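PDB 3PPE: cadherin-5 from Gallus gallus, which mediates calcium-dependent homophilic adhesion, probably helps organise endothelial junctions and couples them to actin; this piece holds extracellular domains EC1 and EC2. Local coordinates for residues Y35-E38 with A42-I45; Y152-V155 with I161-A164. All blocks are in the same frame, centred on the assembly; numbering follows the deposited sequence. Where two conformers were deposited one is given.

Interaction 1 of 2, residues Y35-E38 with A42-I45; sequences YIIE and ANTI
At the outer edge of a β-sheet in the first cadherin domain, EC1, the loop that follows strand 33-39 folds back on the strand it has just left, and N43 and A42 touch I37 and E38. The side-chain amide of N43 meets the backbone edge of I37 that faces away from strand 68-77. Its ND2 donates to the backbone O of I37 over 2.8 Å in a nearly straight bond, 164° at the hydrogen. The carbonyl oxygen lies close to the plane of the amide, whereas ND2 stands above the carbonyl plane, 39° out of it. The other end of the amide serves the same residue: a water accepts from I37 N at 3.0 Å and donates to N43 OD1 at a doubtfully short 2.5 Å. Both backbone polar groups of I37 are satisfied from one side chain, one directly and one through water, which probably holds the amide in this rotation.

Beside this polar link, the I37 side chain runs past that of N43 in the opposite direction. With CG1 set between its own backbone N and carbonyl carbon (chi1 57°), I37 brings that atom within 3.8 Å of N43 OD1 and 4.1 Å of A42 CB. The methyl of A42 points at the strand and presses on the backbone of E38, 3.3 Å from its carbonyl carbon. N43 has a left-handed backbone, which turns the chain away from the strand after the contact.

On its other edge the strand pairs with strand 68-77 through I36 and E38, whose OE2 is hydrogen-bonded to H74 NE2. I37 and A42 both pack on L71 of that strand, and Y35, two residues before I37, packs against W2 of the second subunit, consistent with the domain-swapped dimer.

Interaction 2 of 2, residues Y152-V155 with I161-A164; sequences YFTV and IFTA
T154 and F162 exchange two backbone hydrogen bonds, T154 N to F162 O at 2.8 Å and F162 N to T154 O at 2.9 Å, making them the hydrogen-bonded pair of two antiparallel strands. A third bond, A164 N to Y152 O, extends the pairing past the strand ends; here the donor sits well above the carbonyl plane, 44° out of it. F162 O also meets F153 CA at 3.2 Å, a CA-H···O contact. A water joins T154 OG1 to T163 O.

Around this backbone core the side chains part to two faces. On one, the two branches of T154 reach different residues of the other segment: OG1, placed between its backbone N and carbonyl carbon (chi1 66°), lies 3.7 Å from F162 CB, while CG2 reaches A164 CB at 3.8 Å. V155 and I161 share the other face, and in one of its two conformers I161 sets CG2 3.7 Å from F153 CB. The F153 ring meets Y176 edge-to-face, and with I161 it packs on I199 of strand 194-202. Such pairing is that of a β-hairpin, here at the edge of one sheet of the EC2 β-sandwich, where strand 153-155 is outermost within this chain.

How the interactions relate
From the N terminus the chain first builds EC1, where interaction 1 closes a very short loop, three residues lying between 35-38 and 42-45. It then passes the calcium-binding linker and enters EC2, where interaction 2 closes a hairpin with five residues between its segments. The two contacts follow in series, neither nested nor crossed, on opposite sides of the chain's centre, their own centres 55 Å apart and their nearest atoms about 39 Å apart. Each is local to its domain: one ties a loop to the edge of strand 33-39, the other pairs strands 153-155 and 160-163. Neither spans the junction, which the calcium ions rigidify.

Interaction 1 of 2, residues Y35-E38 with A42-I45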
loop_
_atom_site.group_PDB
_atom_site.type_symbol
_atom_site.label_atom_id
_atom_site.label_comp_id
_atom_site.label_asym_id
_atom_site.label_seq_id
_atom_site.Cartn_x
_atom_site.Cartn_y
_atom_site.Cartn_z
ATOM N N TYR A 35 -2.526 14.165 -12.666
ATOM C CA TYR A 35 -1.226 13.651 -12.289
ATOM C C TYR A 35 -0.626 12.902 -13.469
ATOM O O TYR A 35 -1.283 12.060 -14.076
ATOM C CB TYR A 35 -1.353 12.715 -11.075
ATOM C CG TYR A 35 -1.788 13.397 -9.811
ATOM C CD1 TYR A 35 -3.123 13.402 -9.421
ATOM C CD2 TYR A 35 -0.860 14.023 -8.974
ATOM C CE1 TYR A 35 -3.528 14.023 -8.233
ATOM C CE2 TYR A 35 -1.267 14.656 -7.771
ATOM C CZ TYR A 35 -2.587 14.663 -7.419
ATOM O OH TYR A 35 -2.984 15.276 -6.236
ATOM N N ILE A 36 0.613 13.256 -13.816
ATOM C CA ILE A 36 1.347 12.664 -14.942
ATOM C C ILE A 36 2.684 12.202 -14.383
ATOM O O ILE A 36 3.268 12.877 -13.520
ATOM C CB ILE A 36 1.599 13.691 -16.074
ATOM C CG1 ILE A 36 0.282 14.340 -16.539
ATOM C CG2 ILE A 36 2.262 13.038 -17.277
ATOM C CD1 ILE A 36 -0.777 13.333 -17.083
ATOM N N ILE A 37 3.154 11.038 -14.823
ATOM C CA ILE A 37 4.481 10.556 -14.411
ATOM C C ILE A 37 5.402 10.270 -15.585
ATOM O O ILE A 37 4.935 9.999 -16.677
ATOM C CB ILE A 37 4.388 9.293 -13.463
ATOM C CG1 ILE A 37 3.596 8.154 -14.142
ATOM C CG2 ILE A 37 3.728 9.676 -12.158
ATOM C CD1 ILE A 37 3.589 6.764 -13.329
ATOM N N GLU A 38 6.722 10.323 -15.330
ATOM C CA GLU A 38 7.732 9.970 -16.280
ATOM C C GLU A 38 8.787 9.236 -15.480
ATOM O O GLU A 38 8.730 9.234 -14.262
ATOM C CB GLU A 38 8.361 11.227 -16.902
ATOM C CG GLU A 38 9.199 12.012 -15.931
ATOM C CD GLU A 38 9.900 13.240 -16.547
ATOM O OE1 GLU A 38 10.892 13.080 -17.286
ATOM O OE2 GLU A 38 9.473 14.366 -16.240
ATOM N N ALA A 42 7.823 4.228 -16.005
ATOM C CA ALA A 42 6.604 5.062 -15.905
ATOM C C ALA A 42 5.708 4.810 -17.119
ATOM O O ALA A 42 6.199 4.803 -18.254
ATOM C CB ALA A 42 6.957 6.546 -15.832
ATOM N N ASN A 43 4.408 4.630 -16.887
ATOM C CA ASN A 43 3.431 4.458 -17.968
ATOM C C ASN A 43 3.498 3.092 -18.685
ATOM O O ASN A 43 2.718 2.846 -19.608
ATOM C CB ASN A 43 3.481 5.642 -18.990
ATOM C CG ASN A 43 3.404 6.986 -18.306
ATOM O OD1 ASN A 43 2.389 7.310 -17.679
ATOM N ND2 ASN A 43 4.500 7.738 -18.349
ATOM N N THR A 44 4.417 2.223 -18.261
ATOM C CA THR A 44 4.475 0.834 -18.726
ATOM C C THR A 44 4.138 -0.053 -17.521
ATOM O O THR A 44 2.994 -0.506 -17.365
ATOM C CB THR A 44 5.834 0.449 -19.371
ATOM O OG1 THR A 44 6.920 0.785 -18.501
ATOM C CG2 THR A 44 6.057 1.145 -20.732
ATOM N N ILE A 45 5.084 -0.232 -16.614
ATOM C CA ILE A 45 4.783 -0.984 -15.388
ATOM C C ILE A 45 3.899 -0.197 -14.436
ATOM O O ILE A 45 2.947 -0.738 -13.866
ATOM C CB ILE A 45 6.091 -1.403 -14.660
ATOM C CG1 ILE A 45 6.886 -2.328 -15.580
ATOM C CG2 ILE A 45 5.796 -2.018 -13.221
ATOM C CD1 ILE A 45 8.307 -2.764 -15.022
HETATM O O HOH W 1 1.459 9.473 -16.807
#

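Interaction 2 of 2, residues Y152-V155 with I161-A164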
loop_
_atom_site.group_PDB
_atom_site.type_symbol
_atom_site.label_atom_id
_atom_site.label_comp_id
_atom_site.label_asym_id
_atom_site.label_seq_id
_atom_site.Cartn_x
_atom_site.Cartn_y
_atom_site.Cartn_z
ATOM N N TYR A 152 34.466 -35.483 11.654
ATOM C CA TYR A 152 35.863 -35.158 11.381
ATOM C C TYR A 152 36.143 -33.657 11.377
ATOM O O TYR A 152 37.235 -33.239 11.806
ATOM C CB TYR A 152 36.306 -35.818 10.059
ATOM C CG TYR A 152 36.143 -37.315 10.146
ATOM C CD1 TYR A 152 35.067 -37.952 9.518
ATOM C CD2 TYR A 152 37.007 -38.087 10.937
ATOM C CE1 TYR A 152 34.880 -39.303 9.636
ATOM C CE2 TYR A 152 36.833 -39.447 11.045
ATOM C CZ TYR A 152 35.765 -40.041 10.391
ATOM O OH TYR A 152 35.559 -41.381 10.497
ATOM N N PHE A 153 35.141 -32.864 10.941
ATOM C CA PHE A 153 35.244 -31.395 10.777
ATOM C C PHE A 153 33.967 -30.704 11.226
ATOM O O PHE A 153 32.906 -31.272 11.121
ATOM C CB PHE A 153 35.536 -31.006 9.295
ATOM C CG PHE A 153 36.813 -31.613 8.775
ATOM C CD1 PHE A 153 36.803 -32.882 8.165
ATOM C CD2 PHE A 153 38.030 -30.984 8.988
ATOM C CE1 PHE A 153 37.991 -33.480 7.732
ATOM C CE2 PHE A 153 39.241 -31.579 8.537
ATOM C CZ PHE A 153 39.210 -32.831 7.916
ATOM N N THR A 154 34.094 -29.490 11.730
ATOM C CA THR A 154 32.936 -28.665 12.049
ATOM C C THR A 154 32.951 -27.435 11.152
ATOM O O THR A 154 33.957 -27.117 10.527
ATOM C CB THR A 154 32.891 -28.226 13.548
ATOM O OG1 THR A 154 33.980 -27.353 13.856
ATOM C CG2 THR A 154 32.873 -29.469 14.510
ATOM N N VAL A 155 31.828 -26.738 11.072
ATOM C CA VAL A 155 31.806 -25.489 10.331
ATOM C C VAL A 155 31.126 -24.430 11.195
ATOM O O VAL A 155 30.161 -24.749 11.904
ATOM C CB VAL A 155 31.068 -25.653 8.976
ATOM C CG1 VAL A 155 29.583 -26.056 9.196
ATOM C CG2 VAL A 155 31.117 -24.344 8.173
ATOM N N ILE A 161 35.707 -23.901 8.245
ATOM C CA ILE A 161 35.794 -25.330 8.582
ATOM C C ILE A 161 36.994 -25.554 9.497
ATOM O O ILE A 161 38.077 -25.023 9.258
ATOM C CB ILE A 161 35.859 -26.198 7.293
ATOM C CG1 ILE A 161 34.622 -25.912 6.422
ATOM C CG2 ILE A 161 35.980 -27.715 7.604
ATOM C CD1 ILE A 161 34.573 -26.705 5.150
ATOM N N PHE A 162 36.776 -26.338 10.554
ATOM C CA PHE A 162 37.763 -26.616 11.600
ATOM C C PHE A 162 37.848 -28.114 11.814
ATOM O O PHE A 162 36.856 -28.816 11.601
ATOM C CB PHE A 162 37.314 -26.001 12.930
ATOM C CG PHE A 162 37.139 -24.512 12.903
ATOM C CD1 PHE A 162 35.900 -23.937 12.572
ATOM C CD2 PHE A 162 38.184 -23.677 13.284
ATOM C CE1 PHE A 162 35.753 -22.536 12.554
ATOM C CE2 PHE A 162 38.041 -22.271 13.296
ATOM C CZ PHE A 162 36.826 -21.703 12.928
ATOM N N THR A 163 39.010 -28.600 12.290
ATOM C CA THR A 163 39.137 -30.008 12.691
ATOM C C THR A 163 38.210 -30.236 13.892
ATOM O O THR A 163 38.140 -29.396 14.792
ATOM C CB THR A 163 40.614 -30.398 13.072
ATOM O OG1 THR A 163 41.034 -29.575 14.155
ATOM C CG2 THR A 163 41.590 -30.206 11.858
ATOM N N ALA A 164 37.502 -31.371 13.870
ATOM C CA ALA A 164 36.562 -31.785 14.918
ATOM C C ALA A 164 37.170 -32.796 15.882
ATOM O O ALA A 164 36.549 -33.135 16.880
ATOM C CB ALA A 164 35.278 -32.382 14.316
HETATM O O HOH W 2 35.998 -28.011 15.687
#